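Local coordinates for glucan-binding protein C, GbpC (Streptococcus mutans UA159, PDB 5UQZ) that probably binds glucan at the bacterial surface and mediates both sucrose-independent and sucrose-dependent adherence, this chain carrying its calcium-containing beta-supersandwich domain, at residues L74-V79 and V170-D175; I132-D137 and I154-N159. One frame throughout, in Å; residues are numbered along the deposited sequence. Where two conformers were deposited one is given.

Contact 1 (L74-V79 and V170-D175); sequences LSIEGV and VNLFHD
Leu-74 and Ile-76 of strand 73-77 meet Leu-172 and His-174 across the interior of the beta-supersandwich, where one antiparallel sheet packs on another. No hydrogen bond links the two segments; van der Waals packing holds them, partly of Leu-74 on the backbone at Phe-173 and His-174. One methyl of Leu-172, CD2, takes contacts from both residues of the facing strand: it lies 3.9 Å from Ile-76 CD1, the two side chains reaching toward each other tip to tip, and 4.2 Å from Leu-74 CD2. CG anti to the backbone N (chi1 178°) directs the Leu-172 branch toward strand 73-77. Leu-74 also engages the chain just beyond strand 167-172: its CD2 lies 3.9 Å from Phe-173 O, and its CD1 stands 3.9 Å from His-174 CA and 4.0 Å from His-174 CB, the side chains crossing at about a right angle. The imidazole itself leads away from Leu-74. Tyr-136 and Thr-122 also pack on Leu-74, joining it to both sheets. The contact is therefore mainly aliphatic packing, with hydrogen bonds of His-174 at its border: N to Asp-121 OD1, and ND1 to Ala-72 O, which ties the loop after strand 167-172 to the residue just before strand 73-77.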
loop_
_atom_site.group_PDB
_atom_site.type_symbol
_atom_site.label_atom_id
_atom_site.label_comp_id
_atom_site.label_asym_id
_atom_site.label_seq_id
_atom_site.Cartn_x
_atom_site.Cartn_y
_atom_site.Cartn_z
ATOM N N LEU A 74 7.190 -20.843 3.258
ATOM C CA LEU A 74 5.747 -21.026 3.249
ATOM C C LEU A 74 5.323 -22.483 3.243
ATOM O O LEU A 74 5.908 -23.292 2.531
ATOM C CB LEU A 74 5.271 -20.658 1.801
ATOM C CG LEU A 74 5.399 -19.203 1.440
ATOM C CD1 LEU A 74 5.263 -18.972 -0.053
ATOM C CD2 LEU A 74 4.430 -18.310 2.228
ATOM N N SER A 75 4.209 -22.772 3.916
ATOM C CA SER A 75 3.470 -24.019 3.817
ATOM C C SER A 75 2.018 -23.638 3.619
ATOM O O SER A 75 1.483 -22.840 4.396
ATOM C CB SER A 75 3.620 -24.825 5.126
ATOM O OG SER A 75 2.930 -26.053 5.053
ATOM N N ILE A 76 1.397 -24.164 2.567
ATOM C CA ILE A 76 0.097 -23.665 2.129
ATOM C C ILE A 76 -0.897 -24.814 2.143
ATOM O O ILE A 76 -0.617 -25.877 1.581
ATOM C CB ILE A 76 0.201 -23.054 0.713
ATOM C CG1 ILE A 76 1.240 -21.942 0.640
ATOM C CG2 ILE A 76 -1.158 -22.572 0.230
ATOM C CD1 ILE A 76 1.642 -21.580 -0.809
ATOM N N GLU A 77 -2.057 -24.577 2.735
ATOM C CA GLU A 77 -3.148 -25.523 2.737
ATOM C C GLU A 77 -4.382 -24.877 2.127
ATOM O O GLU A 77 -4.666 -23.700 2.356
ATOM C CB GLU A 77 -3.474 -25.964 4.168
ATOM C CG GLU A 77 -4.469 -27.122 4.231
ATOM C CD GLU A 77 -4.831 -27.574 5.643
ATOM O OE1 GLU A 77 -4.344 -26.981 6.643
ATOM O OE2 GLU A 77 -5.619 -28.544 5.768
ATOM N N GLY A 78 -5.098 -25.645 1.314
ATOM C CA GLY A 78 -6.379 -25.218 0.785
ATOM C C GLY A 78 -6.343 -24.649 -0.622
ATOM O O GLY A 78 -7.403 -24.303 -1.141
ATOM N N VAL A 79 -5.187 -24.513 -1.254
ATOM C CA VAL A 79 -5.092 -24.012 -2.631
ATOM C C VAL A 79 -5.126 -25.201 -3.559
ATOM O O VAL A 79 -4.352 -26.156 -3.383
ATOM C CB VAL A 79 -3.793 -23.206 -2.830
ATOM C CG1 VAL A 79 -3.567 -22.925 -4.317
ATOM C CG2 VAL A 79 -3.882 -21.881 -2.050
ATOM N N VAL A 170 -3.379 -14.555 -7.481
ATOM C CA VAL A 170 -2.646 -14.130 -6.294
ATOM C C VAL A 170 -1.170 -14.395 -6.479
ATOM O O VAL A 170 -0.769 -15.506 -6.872
ATOM C CB VAL A 170 -3.136 -14.865 -5.029
ATOM C CG1 VAL A 170 -2.255 -14.537 -3.822
ATOM C CG2 VAL A 170 -4.577 -14.472 -4.757
ATOM N N ASN A 171 -0.348 -13.402 -6.157
ATOM C CA ASN A 171 1.079 -13.571 -5.907
ATOM C C ASN A 171 1.234 -13.470 -4.391
ATOM O O ASN A 171 0.977 -12.404 -3.802
ATOM C CB ASN A 171 1.824 -12.451 -6.621
ATOM C CG ASN A 171 3.325 -12.616 -6.593
ATOM O OD1 ASN A 171 3.884 -13.651 -6.180
ATOM N ND2 ASN A 171 3.994 -11.593 -7.086
ATOM N N LEU A 172 1.532 -14.604 -3.760
ATOM C CA LEU A 172 1.679 -14.696 -2.327
ATOM C C LEU A 172 3.160 -14.621 -1.995
ATOM O O LEU A 172 3.947 -15.518 -2.341
ATOM C CB LEU A 172 1.109 -16.025 -1.840
ATOM C CG LEU A 172 1.226 -16.288 -0.342
ATOM C CD1 LEU A 172 0.258 -15.460 0.423
ATOM C CD2 LEU A 172 0.934 -17.793 -0.036
ATOM N N PHE A 173 3.569 -13.572 -1.291
ATOM C CA PHE A 173 5.008 -13.402 -1.001
ATOM C C PHE A 173 5.457 -14.347 0.090
ATOM O O PHE A 173 4.741 -14.595 1.072
ATOM C CB PHE A 173 5.214 -11.941 -0.578
ATOM C CG PHE A 173 4.882 -10.983 -1.718
ATOM C CD1 PHE A 173 5.681 -10.968 -2.881
ATOM C CD2 PHE A 173 3.709 -10.227 -1.693
ATOM C CE1 PHE A 173 5.349 -10.133 -3.930
ATOM C CE2 PHE A 173 3.384 -9.408 -2.758
ATOM C CZ PHE A 173 4.209 -9.366 -3.877
ATOM N N HIS A 174 6.684 -14.866 -0.042
ATOM C CA HIS A 174 7.165 -15.751 1.019
ATOM C C HIS A 174 7.434 -14.976 2.305
ATOM O O HIS A 174 7.402 -15.572 3.381
ATOM C CB HIS A 174 8.363 -16.583 0.574
ATOM C CG HIS A 174 9.613 -15.804 0.371
ATOM N ND1 HIS A 174 10.524 -15.629 1.387
ATOM C CD2 HIS A 174 10.093 -15.142 -0.701
ATOM C CE1 HIS A 174 11.526 -14.890 0.933
ATOM N NE2 HIS A 174 11.301 -14.613 -0.338
ATOM N N ASP A 175 7.689 -13.659 2.200
ATOM C CA ASP A 175 7.824 -12.797 3.368
ATOM C C ASP A 175 6.427 -12.326 3.782
ATOM O O ASP A 175 5.800 -11.540 3.054
ATOM C CB ASP A 175 8.735 -11.616 3.021
ATOM C CG ASP A 175 8.918 -10.633 4.190
ATOM O OD1 ASP A 175 8.130 -10.656 5.146
ATOM O OD2 ASP A 175 9.835 -9.796 4.120
#

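Contact 2 (I132-D137 and I154-N159); sequences ISVTYD and INYTLN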
loop_
_atom_site.group_PDB
_atom_site.type_symbol
_atom_site.label_atom_id
_atom_site.label_comp_id
_atom_site.label_asym_id
_atom_site.label_seq_id
_atom_site.Cartn_x
_atom_site.Cartn_y
_atom_site.Cartn_z
ATOM N N ILE A 132 -8.014 -20.509 2.672
ATOM C CA ILE A 132 -6.695 -21.084 2.622
ATOM C C ILE A 132 -5.939 -20.693 3.878
ATOM O O ILE A 132 -6.260 -19.705 4.541
ATOM C CB ILE A 132 -5.942 -20.679 1.356
ATOM C CG1 ILE A 132 -5.463 -19.254 1.408
ATOM C CG2 ILE A 132 -6.813 -20.958 0.131
ATOM C CD1 ILE A 132 -4.561 -18.802 0.270
ATOM N N SER A 133 -4.941 -21.501 4.236
ATOM C CA SER A 133 -4.146 -21.256 5.417
ATOM C C SER A 133 -2.676 -21.307 5.055
ATOM O O SER A 133 -2.206 -22.323 4.537
ATOM C CB SER A 133 -4.547 -22.299 6.461
ATOM O OG SER A 133 -3.943 -22.069 7.684
ATOM N N VAL A 134 -1.965 -20.240 5.362
ATOM C CA VAL A 134 -0.552 -20.155 5.004
ATOM C C VAL A 134 0.263 -20.050 6.275
ATOM O O VAL A 134 0.038 -19.151 7.100
ATOM C CB VAL A 134 -0.279 -18.936 4.112
ATOM C CG1 VAL A 134 1.186 -18.889 3.695
ATOM C CG2 VAL A 134 -1.204 -18.937 2.888
ATOM N N THR A 135 1.203 -20.978 6.462
ATOM C CA THR A 135 2.099 -20.949 7.623
ATOM C C THR A 135 3.465 -20.521 7.162
ATOM O O THR A 135 4.029 -21.118 6.240
ATOM C CB THR A 135 2.153 -22.336 8.274
ATOM O OG1 THR A 135 0.801 -22.692 8.706
ATOM C CG2 THR A 135 3.045 -22.340 9.478
ATOM N N TYR A 136 3.995 -19.492 7.829
ATOM C CA TYR A 136 5.292 -18.927 7.486
ATOM C C TYR A 136 6.250 -19.221 8.628
ATOM O O TYR A 136 5.952 -18.938 9.813
ATOM C CB TYR A 136 5.195 -17.409 7.347
ATOM C CG TYR A 136 4.166 -16.877 6.360
ATOM C CD1 TYR A 136 2.823 -16.766 6.704
ATOM C CD2 TYR A 136 4.556 -16.455 5.060
ATOM C CE1 TYR A 136 1.891 -16.223 5.838
ATOM C CE2 TYR A 136 3.634 -15.881 4.210
ATOM C CZ TYR A 136 2.306 -15.755 4.600
ATOM O OH TYR A 136 1.382 -15.157 3.796
ATOM N N ASP A 137 7.399 -19.785 8.313
ATOM C CA ASP A 137 8.396 -19.965 9.353
ATOM C C ASP A 137 9.761 -19.569 8.837
ATOM O O ASP A 137 9.877 -19.019 7.750
ATOM C CB ASP A 137 8.271 -21.244 10.156
ATOM C CG ASP A 137 8.448 -22.428 9.313
ATOM O OD1 ASP A 137 8.744 -22.299 8.149
ATOM O OD2 ASP A 137 8.355 -23.544 9.826
ATOM N N ILE A 154 -1.380 -17.129 8.480
ATOM C CA ILE A 154 -2.356 -16.202 7.922
ATOM C C ILE A 154 -3.362 -17.003 7.140
ATOM O O ILE A 154 -2.998 -17.743 6.208
ATOM C CB ILE A 154 -1.703 -15.094 7.058
ATOM C CG1 ILE A 154 -0.575 -14.414 7.832
ATOM C CG2 ILE A 154 -2.808 -14.094 6.636
ATOM C CD1 ILE A 154 0.097 -13.262 7.079
ATOM N N ASN A 155 -4.649 -16.847 7.493
ATOM C CA ASN A 155 -5.728 -17.411 6.713
ATOM C C ASN A 155 -6.281 -16.337 5.803
ATOM O O ASN A 155 -6.398 -15.177 6.204
ATOM C CB ASN A 155 -6.842 -17.891 7.666
ATOM C CG ASN A 155 -6.411 -19.068 8.491
ATOM O OD1 ASN A 155 -5.449 -19.767 8.156
ATOM N ND2 ASN A 155 -7.048 -19.260 9.627
ATOM N N TYR A 156 -6.612 -16.734 4.570
ATOM C CA TYR A 156 -7.175 -15.826 3.577
ATOM C C TYR A 156 -8.401 -16.484 2.962
ATOM O O TYR A 156 -8.370 -17.676 2.610
ATOM C CB TYR A 156 -6.182 -15.580 2.405
ATOM C CG TYR A 156 -4.829 -15.071 2.810
ATOM C CD1 TYR A 156 -3.776 -15.929 3.116
ATOM C CD2 TYR A 156 -4.561 -13.719 2.749
ATOM C CE1 TYR A 156 -2.481 -15.462 3.372
ATOM C CE2 TYR A 156 -3.264 -13.221 3.016
ATOM C CZ TYR A 156 -2.229 -14.093 3.298
ATOM O OH TYR A 156 -0.987 -13.583 3.562
ATOM N N THR A 157 -9.453 -15.687 2.764
ATOM C CA THR A 157 -10.669 -16.173 2.086
ATOM C C THR A 157 -11.117 -15.107 1.090
ATOM O O THR A 157 -11.375 -13.959 1.479
ATOM C CB THR A 157 -11.818 -16.421 3.069
ATOM O OG1 THR A 157 -11.354 -17.324 4.073
ATOM C CG2 THR A 157 -13.012 -17.046 2.353
ATOM N N LEU A 158 -11.253 -15.513 -0.169
ATOM C CA LEU A 158 -11.793 -14.605 -1.187
ATOM C C LEU A 158 -13.320 -14.613 -1.073
ATOM O O LEU A 158 -13.935 -15.681 -1.184
ATOM C CB LEU A 158 -11.360 -15.108 -2.562
ATOM C CG LEU A 158 -11.795 -14.222 -3.746
ATOM C CD1 LEU A 158 -11.082 -12.870 -3.760
ATOM C CD2 LEU A 158 -11.536 -14.952 -5.067
ATOM N N ASN A 159 -13.929 -13.463 -0.791
ATOM C CA ASN A 159 -15.380 -13.412 -0.604
ATOM C C ASN A 159 -16.107 -13.064 -1.894
ATOM O O ASN A 159 -17.289 -13.376 -2.046
ATOM C CB ASN A 159 -15.758 -12.346 0.435
ATOM C CG ASN A 159 -15.080 -12.614 1.754
ATOM O OD1 ASN A 159 -15.161 -13.748 2.284
ATOM N ND2 ASN A 159 -14.379 -11.618 2.267
#
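Ile-154 N donates to Val-134 O over 2.8 Å, with a nearly straight N-H...O angle of 167°, and Val-134 N returns a bond of 2.8 Å to Ile-154 O. Two residues along, the same reciprocal pattern recurs: Ile-132 N lies 2.9 Å from Tyr-156 O, and Tyr-156 N lies 3.0 Å from Ile-132 O. These two hydrogen-bonded pairs flank the non-hydrogen-bonded pair Ser-133/Asn-155, which establishes the register of neighbouring antiparallel strands in the larger sheet; their directions diverge by 154°. On the Ser-133 face, OG bonds to Asn-155 OD1 at 2.8 Å in one of the two conformers of Ser-133, approaching in the plane of the amide carbonyl, so the bond is not certain to be constant. On the Val-134 face, two phenols lie among Ile-132, Val-134 and Ile-154. Tyr-156 OH donates to Tyr-136 OH across 2.9 Å, the side chains reaching toward each other tip to tip, hydroxyl to hydroxyl, with the accepting oxygen at the edge and in the plane of the Tyr-156 ring. Aliphatic groups fill in around them: Val-134 CG2 sits at the edge of the Tyr-156 ring, 3.7 Å from CE1, while Ile-154 CG1 lies 3.7 Å from Tyr-136 CE1. From within each strand, Ile-154 CG2 lies above one face of the Tyr-156 ring and Val-134 CG1 above one face of the Tyr-136 ring, each offset toward the rim. Leu-172 of the facing sheet touches both tyrosines. The phenol-phenol bond thus gives two buried residues a polar partner in a largely apolar layer, and adds a side-chain link to the backbone ladder.

From the N terminus, the chain leaves the long helix 3-51 and enters the globular domain, where strand 73-77 opens the span that contact 1 closes at residues 170-175. Within that span, contact 2 joins 132-137 to 154-159 and closes a much shorter loop, so the two nest without crossing. Their centres are only 7 Å apart. Strand 132-137 pairs on one edge with 73-77, where Ser-75 O to Thr-135 N (2.8 Å) and Glu-77 N to Ser-133 O (2.9 Å) are probable hydrogen bonds, and on the other with 151-160. Contact 2 thus builds the larger sheet laterally, whereas contact 1 sets that sheet against the smaller one containing 167-172.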